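Local coordinates for L-arabinose ABC transporter, periplasmic L-arabinose-binding protein (PDB 4KZK) that binds beta-D-galactose, probably also L-arabinose, in the periplasm and probably delivers sugar to an ABC transporter, at residues Gly94-Ala99 and Tyr296-Asn301; Val122-Val127 and Leu179-Glu184; Asp153-Glu158 and Val234-Asn239; Leu172-Asp177 and Asn218-Ala223. All blocks are in the same frame, centred on the assembly; numbering follows the deposited sequence.

Contact 1 of 4, residues Gly94-Ala99 and Tyr296-Asn301; sequences GVIICA and YDTSVN
I96 meets T298 and S299 over a flat peptide group: its CD1 methyl rests on one face of the T298-S299 amide, 3.7 Å from T298 O, while within the helix the ring of Y296 has D297 OD1 in plane at its edge. The same methyl lies 3.7 Å from S299 CA, so the isoleucine tip presses on main chain as much as on side chains. With CG1 beside the backbone N (chi1 -62°) and CD1 continuing the chain in an extended form, the branch stands out from the strand and covers about half of the 7.5 Å between I96 CA and S299 CA. Strand 94-98 sits inside the parallel sheet of one lobe of this periplasmic binding protein of the LacI-like type, and helix 291-308, from late in the chain, covers that sheet face together with helix 49-65, whose A58 and A61 touch S299. The two hydroxyls beside the methyl are polar neighbours already engaged along their own helix. T298 OG1, 4.0 Å from I96 CD1, is bonded to H294 O; S299 OG, at 3.9 Å from the same methyl, is bonded to G295 O. Turned back to carbonyls one turn earlier, both buried hydroxyls are satisfied within the helix. F41 of strand 38-43 touches both I96 and T298, and V122 also packs on I96.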
loop_
_atom_site.group_PDB
_atom_site.type_symbol
_atom_site.label_atom_id
_atom_site.label_comp_id
_atom_site.label_asym_id
_atom_site.label_seq_id
_atom_site.Cartn_x
_atom_site.Cartn_y
_atom_site.Cartn_z
ATOM N N GLY A 94 13.318 -15.580 13.339
ATOM C CA GLY A 94 13.258 -14.471 12.404
ATOM C C GLY A 94 11.941 -13.738 12.465
ATOM O O GLY A 94 10.952 -14.289 12.928
ATOM N N VAL A 95 11.951 -12.502 11.969
ATOM C CA VAL A 95 10.738 -11.678 11.882
ATOM C C VAL A 95 10.763 -10.843 10.591
ATOM O O VAL A 95 11.788 -10.217 10.221
ATOM C CB VAL A 95 10.598 -10.762 13.135
ATOM C CG1 VAL A 95 11.851 -9.926 13.357
ATOM C CG2 VAL A 95 9.345 -9.872 13.060
ATOM N N ILE A 96 9.610 -10.828 9.927
ATOM C CA ILE A 96 9.342 -9.955 8.786
ATOM C C ILE A 96 8.331 -8.930 9.278
ATOM O O ILE A 96 7.354 -9.302 9.928
ATOM C CB ILE A 96 8.778 -10.765 7.607
ATOM C CG1 ILE A 96 9.789 -11.815 7.121
ATOM C CG2 ILE A 96 8.366 -9.859 6.462
ATOM C CD1 ILE A 96 9.187 -12.933 6.308
ATOM N N ILE A 97 8.596 -7.659 9.042
ATOM C CA ILE A 97 7.749 -6.616 9.626
ATOM C C ILE A 97 7.442 -5.490 8.641
ATOM O O ILE A 97 8.320 -5.054 7.913
ATOM C CB ILE A 97 8.371 -6.054 10.930
ATOM C CG1 ILE A 97 7.448 -5.018 11.596
ATOM C CG2 ILE A 97 9.782 -5.502 10.695
ATOM C CD1 ILE A 97 7.751 -4.749 13.053
ATOM N N CYS A 98 6.188 -5.050 8.643
ATOM C CA CYS A 98 5.812 -3.768 8.057
ATOM C C CYS A 98 5.470 -2.881 9.238
ATOM O O CYS A 98 4.385 -2.992 9.797
ATOM C CB CYS A 98 4.623 -3.863 7.099
ATOM S SG CYS A 98 4.260 -2.219 6.374
ATOM N N ALA A 99 6.419 -2.049 9.639
ATOM C CA ALA A 99 6.271 -1.255 10.842
ATOM C C ALA A 99 5.282 -0.117 10.623
ATOM O O ALA A 99 5.110 0.367 9.512
ATOM C CB ALA A 99 7.628 -0.723 11.279
ATOM N N TYR A 296 4.696 -14.858 0.567
ATOM C CA TYR A 296 5.301 -16.192 0.414
ATOM C C TYR A 296 6.812 -16.054 0.160
ATOM O O TYR A 296 7.603 -16.687 0.874
ATOM C CB TYR A 296 4.544 -16.983 -0.671
ATOM C CG TYR A 296 4.928 -18.432 -0.838
ATOM C CD1 TYR A 296 6.045 -18.767 -1.548
ATOM C CD2 TYR A 296 4.146 -19.438 -0.297
ATOM C CE1 TYR A 296 6.413 -20.088 -1.722
ATOM C CE2 TYR A 296 4.493 -20.783 -0.453
ATOM C CZ TYR A 296 5.635 -21.098 -1.164
ATOM O OH TYR A 296 6.011 -22.419 -1.356
ATOM N N ASP A 297 7.227 -15.220 -0.791
ATOM C CA ASP A 297 8.660 -15.139 -1.161
ATOM C C ASP A 297 9.520 -14.529 -0.062
ATOM O O ASP A 297 10.662 -14.938 0.142
ATOM C CB ASP A 297 8.898 -14.375 -2.467
ATOM C CG ASP A 297 8.431 -15.144 -3.682
ATOM O OD1 ASP A 297 7.775 -16.178 -3.501
ATOM O OD2 ASP A 297 8.732 -14.696 -4.800
ATOM N N THR A 298 8.987 -13.542 0.646
ATOM C CA THR A 298 9.705 -12.995 1.780
ATOM C C THR A 298 9.910 -14.086 2.831
ATOM O O THR A 298 11.010 -14.225 3.380
ATOM C CB THR A 298 8.938 -11.837 2.429
ATOM O OG1 THR A 298 7.601 -12.269 2.721
ATOM C CG2 THR A 298 8.944 -10.607 1.509
ATOM N N SER A 299 8.864 -14.862 3.109
ATOM C CA SER A 299 8.937 -15.886 4.149
ATOM C C SER A 299 9.947 -16.973 3.766
ATOM O O SER A 299 10.686 -17.474 4.620
ATOM C CB SER A 299 7.554 -16.499 4.419
ATOM O OG SER A 299 6.634 -15.558 4.960
ATOM N N VAL A 300 9.993 -17.324 2.485
ATOM C CA VAL A 300 10.999 -18.292 2.016
ATOM C C VAL A 300 12.417 -17.722 2.103
ATOM O O VAL A 300 13.348 -18.431 2.535
ATOM C CB VAL A 300 10.676 -18.800 0.592
ATOM C CG1 VAL A 300 11.842 -19.589 0.004
ATOM C CG2 VAL A 300 9.419 -19.658 0.638
ATOM N N ASN A 301 12.590 -16.464 1.708
ATOM C CA ASN A 301 13.877 -15.802 1.827
ATOM C C ASN A 301 14.346 -15.820 3.279
ATOM O O ASN A 301 15.501 -16.164 3.548
ATOM C CB ASN A 301 13.821 -14.367 1.288
ATOM C CG ASN A 301 13.725 -14.309 -0.229
ATOM O OD1 ASN A 301 14.076 -15.259 -0.938
ATOM N ND2 ASN A 301 13.273 -13.175 -0.738
#

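Contact 2 of 4, residues Val122-Val127 and Leu179-Glu184; sequences VDDQLV and LPTARE. With GAL (beta-D-galactopyranose), chain B.
D124 and T181 bring their CA atoms to 6.8 Å where the irregular segment 122-127, just past strand 118-122, runs by the first turn of helix 180-195, with L179 at its N-cap position. D124 sets its carboxylate against two methyls of the helix start, one for each oxygen: OD2 lies 3.7 Å from L179 CD2, the two side chains crossing at about a right angle, and OD1 lies 3.8 Å from T181 CG2. T181 can offer this methyl because its OG1 is anti to the backbone N (chi1 -174°) and bonded to R185, itself a galactose-binding residue. Such an approach of the two lobes around a sugar fits the closed, Venus-flytrap form of a periplasmic binding protein. O1 of the galactose donates a hydrogen bond to D124 OD1 at 2.6 Å, so this carboxylate oxygen faces sugar and T181 methyl together, while D124 OD2 is salt-bridged to K44, which also binds the sugar. Next door D123 has a positive phi (74°), and its OD1 accepts a hydrogen bond from O6 of the galactose at 2.6 Å. H294 and W50 also bond to D123 OD1, fixing the carboxylate that takes O6, on the other side of ring oxygen O5 from O1.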
loop_
_atom_site.group_PDB
_atom_site.type_symbol
_atom_site.label_atom_id
_atom_site.label_comp_id
_atom_site.label_asym_id
_atom_site.label_seq_id
_atom_site.Cartn_x
_atom_site.Cartn_y
_atom_site.Cartn_z
ATOM N N VAL A 122 9.031 -5.528 4.995
ATOM C CA VAL A 122 8.146 -5.650 3.837
ATOM C C VAL A 122 7.294 -4.386 3.770
ATOM O O VAL A 122 6.862 -3.858 4.807
ATOM C CB VAL A 122 7.327 -6.969 3.886
ATOM C CG1 VAL A 122 6.351 -6.995 5.044
ATOM C CG2 VAL A 122 6.645 -7.234 2.557
ATOM N N ASP A 123 7.084 -3.921 2.538
ATOM C CA ASP A 123 6.259 -2.764 2.169
ATOM C C ASP A 123 6.897 -1.437 2.504
ATOM O O ASP A 123 7.193 -0.675 1.609
ATOM C CB ASP A 123 4.848 -2.874 2.743
ATOM C CG ASP A 123 4.227 -4.200 2.421
ATOM O OD1 ASP A 123 4.105 -4.505 1.206
ATOM O OD2 ASP A 123 3.915 -4.972 3.341
ATOM N N ASP A 124 7.132 -1.193 3.788
ATOM C CA ASP A 124 7.582 0.084 4.286
ATOM C C ASP A 124 8.989 -0.084 4.828
ATOM O O ASP A 124 9.197 -0.735 5.845
ATOM C CB ASP A 124 6.661 0.608 5.366
ATOM C CG ASP A 124 5.213 0.815 4.903
ATOM O OD1 ASP A 124 4.922 0.560 3.714
ATOM O OD2 ASP A 124 4.387 1.234 5.752
ATOM N N GLN A 125 9.960 0.526 4.151
ATOM C CA GLN A 125 11.370 0.299 4.458
ATOM C C GLN A 125 11.798 1.035 5.717
ATOM O O GLN A 125 11.530 2.225 5.871
ATOM C CB GLN A 125 12.254 0.708 3.259
ATOM C CG GLN A 125 13.696 0.242 3.385
ATOM C CD GLN A 125 14.519 0.549 2.140
ATOM O OE1 GLN A 125 14.176 1.450 1.345
ATOM N NE2 GLN A 125 15.594 -0.199 1.953
ATOM N N LEU A 126 12.495 0.328 6.609
ATOM C CA LEU A 126 12.948 0.919 7.869
ATOM C C LEU A 126 14.076 1.929 7.594
ATOM O O LEU A 126 14.888 1.727 6.678
ATOM C CB LEU A 126 13.414 -0.182 8.827
ATOM C CG LEU A 126 12.361 -1.211 9.266
ATOM C CD1 LEU A 126 13.020 -2.298 10.104
ATOM C CD2 LEU A 126 11.235 -0.557 10.027
ATOM N N VAL A 127 14.116 3.007 8.377
ATOM C CA VAL A 127 15.103 4.084 8.179
ATOM C C VAL A 127 15.688 4.544 9.496
ATOM O O VAL A 127 15.125 4.302 10.569
ATOM C CB VAL A 127 14.500 5.328 7.478
ATOM C CG1 VAL A 127 13.902 4.954 6.131
ATOM C CG2 VAL A 127 13.471 6.018 8.380
ATOM N N LEU A 179 5.882 9.303 4.618
ATOM C CA LEU A 179 6.336 7.953 4.294
ATOM C C LEU A 179 6.797 7.892 2.838
ATOM O O LEU A 179 5.978 8.067 1.945
ATOM C CB LEU A 179 5.217 6.961 4.532
ATOM C CG LEU A 179 5.513 5.488 4.229
ATOM C CD1 LEU A 179 6.548 4.925 5.203
ATOM C CD2 LEU A 179 4.244 4.658 4.233
ATOM N N PRO A 180 8.100 7.625 2.596
ATOM C CA PRO A 180 8.593 7.681 1.222
ATOM C C PRO A 180 7.775 6.896 0.197
ATOM O O PRO A 180 7.496 7.426 -0.871
ATOM C CB PRO A 180 10.028 7.150 1.339
ATOM C CG PRO A 180 10.430 7.552 2.702
ATOM C CD PRO A 180 9.208 7.448 3.559
ATOM N N THR A 181 7.382 5.663 0.497
ATOM C CA THR A 181 6.661 4.887 -0.510
ATOM C C THR A 181 5.336 5.554 -0.837
ATOM O O THR A 181 4.893 5.561 -1.969
ATOM C CB THR A 181 6.499 3.388 -0.127
ATOM O OG1 THR A 181 5.918 2.665 -1.221
ATOM C CG2 THR A 181 5.629 3.210 1.109
ATOM N N ALA A 182 4.682 6.145 0.155
ATOM C CA ALA A 182 3.436 6.853 -0.118
ATOM C C ALA A 182 3.657 8.102 -0.963
ATOM O O ALA A 182 2.898 8.375 -1.887
ATOM C CB ALA A 182 2.721 7.213 1.189
ATOM N N ARG A 183 4.688 8.882 -0.633
ATOM C CA ARG A 183 5.036 10.057 -1.401
ATOM C C ARG A 183 5.341 9.692 -2.851
ATOM O O ARG A 183 4.903 10.364 -3.770
ATOM C CB ARG A 183 6.237 10.777 -0.782
ATOM C CG ARG A 183 6.545 12.130 -1.426
ATOM C CD ARG A 183 7.902 12.709 -1.022
ATOM N NE ARG A 183 9.007 11.950 -1.620
ATOM C CZ ARG A 183 9.377 12.018 -2.907
ATOM N NH1 ARG A 183 8.772 12.845 -3.772
ATOM N NH2 ARG A 183 10.378 11.262 -3.341
ATOM N N GLU A 184 6.083 8.610 -3.062
ATOM C CA GLU A 184 6.470 8.235 -4.426
ATOM C C GLU A 184 5.259 7.804 -5.269
ATOM O O GLU A 184 5.169 8.138 -6.469
ATOM C CB GLU A 184 7.523 7.127 -4.391
ATOM C CG GLU A 184 8.868 7.594 -3.846
ATOM C CD GLU A 184 9.775 6.461 -3.384
ATOM O OE1 GLU A 184 9.530 5.287 -3.744
ATOM O OE2 GLU A 184 10.763 6.750 -2.667
HETATM C C1 GAL B . 1.858 -0.244 2.410
HETATM C C2 GAL B . 0.364 0.065 2.414
HETATM C C3 GAL B . -0.389 -1.191 1.952
HETATM C C4 GAL B . 0.168 -1.662 0.611
HETATM C C5 GAL B . 1.660 -1.903 0.750
HETATM C C6 GAL B . 2.290 -2.317 -0.573
HETATM O O1 GAL B . 2.535 0.959 2.721
HETATM O O2 GAL B . -0.010 0.416 3.726
HETATM O O3 GAL B . -1.799 -0.951 1.868
HETATM O O4 GAL B . -0.120 -0.735 -0.406
HETATM O O5 GAL B . 2.276 -0.679 1.126
HETATM O O6 GAL B . 3.683 -2.532 -0.422
#

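Contact 3 of 4, residues Asp153-Glu158 and Val234-Asn239; sequences DAIAAE and VAFGSN. With GAL (beta-D-galactopyranose), chain B.
I155 of helix 144-161 aims its CB at strand 233-236, the two backbones being closest at I155 CA and V234 CA, 7.1 Å apart. From CB the chain forks. The CG2 branch, anti to the backbone N, drops onto V234: its methyl is 3.3 Å from V234 CG1, tighter than usual for two carbons, and 3.5 Å from V234 CB. The other branch runs through CG1, which lies beside the backbone N (chi1 -70°), and extends on to CD1. This tip comes 3.8 Å from A235 O and equally far from F236 CD1, the isoleucine and phenylalanine side chains crossing at about a right angle. I155 thus straddles A235, whose own CB points away, and touches the two strand residues facing the helix. Helix and strand run nearly antiparallel (162°), as in the alpha/beta layers of this lobe, and L193 of helix 180-195 adds to the same cluster by touching I155 and F236. Beyond the strand the chain loops to N239 at the start of helix 240-252. There ND2 gives galactose O3 an almost straight bond of 3.0 Å (177°), while OD1 accepts from T242 OG1 and the side chain caps a backbone N of the helix. No polar bond joins the segments: I155 packs on apolar side chains and one carbonyl; past the strand, capping would hold the N239 amide in place for the sugar.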
loop_
_atom_site.group_PDB
_atom_site.type_symbol
_atom_site.label_atom_id
_atom_site.label_comp_id
_atom_site.label_asym_id
_atom_site.label_seq_id
_atom_site.Cartn_x
_atom_site.Cartn_y
_atom_site.Cartn_z
ATOM N N ASP A 153 -1.858 7.103 -15.400
ATOM C CA ASP A 153 -2.173 6.728 -16.776
ATOM C C ASP A 153 -3.576 6.149 -16.885
ATOM O O ASP A 153 -4.317 6.463 -17.833
ATOM C CB ASP A 153 -1.180 5.698 -17.304
ATOM C CG ASP A 153 0.181 6.267 -17.611
ATOM O OD1 ASP A 153 0.411 7.506 -17.626
ATOM O OD2 ASP A 153 1.053 5.405 -17.879
ATOM N N ALA A 154 -3.931 5.297 -15.922
ATOM C CA ALA A 154 -5.274 4.667 -15.871
ATOM C C ALA A 154 -6.338 5.753 -15.772
ATOM O O ALA A 154 -7.335 5.727 -16.476
ATOM C CB ALA A 154 -5.394 3.726 -14.687
ATOM N N ILE A 155 -6.118 6.716 -14.889
ATOM C CA ILE A 155 -7.058 7.788 -14.690
ATOM C C ILE A 155 -7.192 8.613 -15.976
ATOM O O ILE A 155 -8.308 8.874 -16.440
ATOM C CB ILE A 155 -6.615 8.698 -13.514
ATOM C CG1 ILE A 155 -6.754 7.949 -12.178
ATOM C CG2 ILE A 155 -7.448 9.969 -13.490
ATOM C CD1 ILE A 155 -6.207 8.691 -10.972
ATOM N N ALA A 156 -6.058 9.001 -16.567
ATOM C CA ALA A 156 -6.043 9.816 -17.802
ATOM C C ALA A 156 -6.802 9.127 -18.931
ATOM O O ALA A 156 -7.565 9.769 -19.684
ATOM C CB ALA A 156 -4.622 10.100 -18.235
ATOM N N ALA A 157 -6.591 7.822 -19.064
ATOM C CA ALA A 157 -7.252 7.053 -20.130
ATOM C C ALA A 157 -8.775 7.023 -19.981
ATOM O O ALA A 157 -9.523 7.123 -20.955
ATOM C CB ALA A 157 -6.694 5.645 -20.215
ATOM N N GLU A 158 -9.252 6.903 -18.752
ATOM C CA GLU A 158 -10.702 6.845 -18.523
ATOM C C GLU A 158 -11.304 8.237 -18.700
ATOM O O GLU A 158 -12.397 8.397 -19.242
ATOM C CB GLU A 158 -10.989 6.258 -17.144
ATOM C CG GLU A 158 -12.460 6.191 -16.737
ATOM C CD GLU A 158 -13.347 5.389 -17.671
ATOM O OE1 GLU A 158 -12.837 4.617 -18.519
ATOM O OE2 GLU A 158 -14.585 5.518 -17.534
ATOM N N VAL A 234 -10.588 13.800 -10.257
ATOM C CA VAL A 234 -9.893 12.523 -10.168
ATOM C C VAL A 234 -9.240 12.464 -8.794
ATOM O O VAL A 234 -8.991 13.511 -8.161
ATOM C CB VAL A 234 -8.860 12.330 -11.306
ATOM C CG1 VAL A 234 -9.505 12.482 -12.684
ATOM C CG2 VAL A 234 -7.707 13.300 -11.179
ATOM N N ALA A 235 -8.997 11.249 -8.310
ATOM C CA ALA A 235 -8.446 11.103 -6.978
ATOM C C ALA A 235 -7.621 9.851 -6.871
ATOM O O ALA A 235 -7.871 8.865 -7.562
ATOM C CB ALA A 235 -9.555 11.098 -5.927
ATOM N N PHE A 236 -6.660 9.882 -5.963
ATOM C CA PHE A 236 -5.787 8.755 -5.719
ATOM C C PHE A 236 -5.049 9.009 -4.432
ATOM O O PHE A 236 -4.882 10.148 -3.998
ATOM C CB PHE A 236 -4.797 8.611 -6.893
ATOM C CG PHE A 236 -4.126 9.909 -7.269
ATOM C CD1 PHE A 236 -4.732 10.778 -8.168
ATOM C CD2 PHE A 236 -2.926 10.292 -6.685
ATOM C CE1 PHE A 236 -4.157 11.987 -8.495
ATOM C CE2 PHE A 236 -2.348 11.496 -7.017
ATOM C CZ PHE A 236 -2.957 12.349 -7.920
ATOM N N GLY A 237 -4.540 7.943 -3.863
ATOM C CA GLY A 237 -3.750 8.047 -2.651
ATOM C C GLY A 237 -2.561 7.123 -2.661
ATOM O O GLY A 237 -1.855 6.965 -3.676
ATOM N N SER A 238 -2.300 6.525 -1.526
ATOM C CA SER A 238 -1.219 5.571 -1.401
ATOM C C SER A 238 -1.711 4.139 -1.590
ATOM O O SER A 238 -0.915 3.250 -1.860
ATOM C CB SER A 238 -0.528 5.715 -0.054
ATOM O OG SER A 238 -1.433 5.538 1.012
ATOM N N ASN A 239 -3.014 3.919 -1.415
ATOM C CA ASN A 239 -3.580 2.574 -1.515
ATOM C C ASN A 239 -5.079 2.642 -1.738
ATOM O O ASN A 239 -5.660 3.721 -1.801
ATOM C CB ASN A 239 -3.204 1.700 -0.291
ATOM C CG ASN A 239 -3.833 2.176 1.012
ATOM O OD1 ASN A 239 -4.570 3.152 1.050
ATOM N ND2 ASN A 239 -3.531 1.475 2.096
HETATM C C1 GAL B . 1.858 -0.244 2.410
HETATM C C2 GAL B . 0.364 0.065 2.414
HETATM C C3 GAL B . -0.389 -1.191 1.952
HETATM C C4 GAL B . 0.168 -1.662 0.611
HETATM C C5 GAL B . 1.660 -1.903 0.750
HETATM C C6 GAL B . 2.290 -2.317 -0.573
HETATM O O1 GAL B . 2.535 0.959 2.721
HETATM O O2 GAL B . -0.010 0.416 3.726
HETATM O O3 GAL B . -1.799 -0.951 1.868
HETATM O O4 GAL B . -0.120 -0.735 -0.406
HETATM O O5 GAL B . 2.276 -0.679 1.126
HETATM O O6 GAL B . 3.683 -2.532 -0.422
#

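Contact 4 of 4, residues Leu172-Asp177 and Asn218-Ala223; sequences LRLAYD and NAANIA
A220 and A223 of helix 213-226 lie against L172 and L174 of strand 170-175, in the crossover of a beta-alpha-beta unit: the helix links parallel strands 203-207 and 233-236 and passes over 170-175, which lies between them in the sheet. The segments of strand and helix run at 143°, their axes approaching to 9.2 Å. Along the helix, A219 first turns its CB toward the strand, reaching A206 of the neighbouring strand. A220 follows with a methyl 3.8 Å from L172 CD2 and a looser 4.4 Å from L174 CD2. N221 points away from the strand, and A223, one turn after A219, sets its CB 3.5 Å from L172 CD1. L172 therefore serves two alanines with its two methyls, a fork placed over the helix by CG lying anti to the backbone N (chi1 -172°). The small alanine methyls are consistent with this axis spacing, and A246 of helix 240-252 touches both leucines too. R173, between them, belongs to the other sheet face, where NE is salt-bridged to D205. Its guanidinium grips D177 end-on: NH1 reaches OD2 from a tilted position, and NH2 meets the syn lone pair of OD1, in the guanidinium plane, at 2.9 Å and 175°.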
loop_
_atom_site.group_PDB
_atom_site.type_symbol
_atom_site.label_atom_id
_atom_site.label_comp_id
_atom_site.label_asym_id
_atom_site.label_seq_id
_atom_site.Cartn_x
_atom_site.Cartn_y
_atom_site.Cartn_z
ATOM N N LEU A 172 -7.309 15.497 -7.015
ATOM C CA LEU A 172 -7.241 15.322 -5.561
ATOM C C LEU A 172 -6.105 14.366 -5.190
ATOM O O LEU A 172 -6.209 13.155 -5.388
ATOM C CB LEU A 172 -8.570 14.803 -5.012
ATOM C CG LEU A 172 -8.646 14.774 -3.482
ATOM C CD1 LEU A 172 -8.528 16.190 -2.936
ATOM C CD2 LEU A 172 -9.921 14.094 -3.015
ATOM N N ARG A 173 -5.036 14.909 -4.620
ATOM C CA ARG A 173 -3.894 14.113 -4.195
ATOM C C ARG A 173 -3.961 13.865 -2.692
ATOM O O ARG A 173 -3.631 14.743 -1.886
ATOM C CB ARG A 173 -2.592 14.824 -4.550
ATOM C CG ARG A 173 -1.346 14.003 -4.279
ATOM C CD ARG A 173 -0.077 14.782 -4.544
ATOM N NE ARG A 173 0.313 15.643 -3.439
ATOM C CZ ARG A 173 1.068 15.291 -2.396
ATOM N NH1 ARG A 173 1.379 16.202 -1.484
ATOM N NH2 ARG A 173 1.526 14.054 -2.256
ATOM N N LEU A 174 -4.383 12.667 -2.316
ATOM C CA LEU A 174 -4.402 12.278 -0.900
ATOM C C LEU A 174 -2.982 12.013 -0.472
ATOM O O LEU A 174 -2.352 11.082 -0.989
ATOM C CB LEU A 174 -5.226 11.014 -0.682
ATOM C CG LEU A 174 -6.717 11.123 -0.939
ATOM C CD1 LEU A 174 -7.299 9.705 -1.041
ATOM C CD2 LEU A 174 -7.404 11.938 0.130
ATOM N N ALA A 175 -2.474 12.804 0.469
ATOM C CA ALA A 175 -1.044 12.811 0.741
ATOM C C ALA A 175 -0.694 12.308 2.130
ATOM O O ALA A 175 -1.318 12.685 3.133
ATOM C CB ALA A 175 -0.503 14.213 0.571
ATOM N N TYR A 176 0.333 11.475 2.184
ATOM C CA TYR A 176 0.924 11.060 3.445
ATOM C C TYR A 176 2.429 11.066 3.191
ATOM O O TYR A 176 3.099 10.019 3.204
ATOM C CB TYR A 176 0.401 9.704 3.884
ATOM C CG TYR A 176 0.726 9.361 5.310
ATOM C CD1 TYR A 176 0.059 9.970 6.360
ATOM C CD2 TYR A 176 1.632 8.358 5.620
ATOM C CE1 TYR A 176 0.314 9.630 7.670
ATOM C CE2 TYR A 176 1.898 8.015 6.940
ATOM C CZ TYR A 176 1.235 8.657 7.965
ATOM O OH TYR A 176 1.480 8.339 9.284
ATOM N N ASP A 177 2.922 12.272 2.930
ATOM C CA ASP A 177 4.261 12.466 2.388
ATOM C C ASP A 177 5.393 12.126 3.350
ATOM O O ASP A 177 6.544 12.013 2.923
ATOM C CB ASP A 177 4.440 13.899 1.876
ATOM C CG ASP A 177 3.708 14.158 0.562
ATOM O OD1 ASP A 177 3.162 13.227 -0.054
ATOM O OD2 ASP A 177 3.694 15.312 0.112
ATOM N N ASN A 218 -11.540 12.389 5.863
ATOM C CA ASN A 218 -11.451 13.731 6.447
ATOM C C ASN A 218 -10.663 14.709 5.600
ATOM O O ASN A 218 -11.059 15.855 5.430
ATOM C CB ASN A 218 -10.872 13.676 7.866
ATOM C CG ASN A 218 -11.785 12.961 8.835
ATOM O OD1 ASN A 218 -12.998 12.898 8.638
ATOM N ND2 ASN A 218 -11.214 12.419 9.871
ATOM N N ALA A 219 -9.527 14.283 5.076
ATOM C CA ALA A 219 -8.741 15.174 4.239
ATOM C C ALA A 219 -9.462 15.543 2.948
ATOM O O ALA A 219 -9.385 16.671 2.492
ATOM C CB ALA A 219 -7.397 14.552 3.940
ATOM N N ALA A 220 -10.166 14.589 2.350
ATOM C CA ALA A 220 -10.875 14.867 1.090
ATOM C C ALA A 220 -11.980 15.892 1.306
ATOM O O ALA A 220 -12.131 16.809 0.503
ATOM C CB ALA A 220 -11.425 13.589 0.472
ATOM N N ASN A 221 -12.728 15.748 2.398
ATOM C CA ASN A 221 -13.819 16.663 2.690
ATOM C C ASN A 221 -13.315 18.091 2.858
ATOM O O ASN A 221 -13.961 19.029 2.387
ATOM C CB ASN A 221 -14.606 16.206 3.913
ATOM C CG ASN A 221 -15.728 15.260 3.544
ATOM O OD1 ASN A 221 -16.362 15.427 2.498
ATOM N ND2 ASN A 221 -15.983 14.269 4.389
ATOM N N ILE A 222 -12.157 18.245 3.494
ATOM C CA ILE A 222 -11.551 19.567 3.629
ATOM C C ILE A 222 -11.243 20.158 2.251
ATOM O O ILE A 222 -11.510 21.334 1.989
ATOM C CB ILE A 222 -10.279 19.539 4.509
ATOM C CG1 ILE A 222 -10.673 19.286 5.967
ATOM C CG2 ILE A 222 -9.488 20.846 4.378
ATOM C CD1 ILE A 222 -9.517 19.047 6.915
ATOM N N ALA A 223 -10.703 19.335 1.363
ATOM C CA ALA A 223 -10.340 19.785 0.026
ATOM C C ALA A 223 -11.562 20.123 -0.826
ATOM O O ALA A 223 -11.567 21.128 -1.547
ATOM C CB ALA A 223 -9.508 18.716 -0.671
#

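Overall arrangement
Contact 1 belongs to one lobe and contacts 3 and 4 to the other, their centres 30 and 31 Å from that of contact 1, while contact 2 spans the cleft between them. Strand 94-98 joins contact 2 directly, I97 O lying 3.0 Å from V122 N in a probable hydrogen bond, and C98 SG packs on D124. Across the cleft, helix 180-195 is part of the second lobe: A182 CB is 3.8 Å from S238 CB of contact 3 and 3.5 Å from Y176 O of contact 4. Contacts 3 and 4 share neighbouring strands, with V234 O 2.8 Å from L172 N. Galactose ties contacts 2 and 3 together, held by D123 and D124 on one side and N239 on the other.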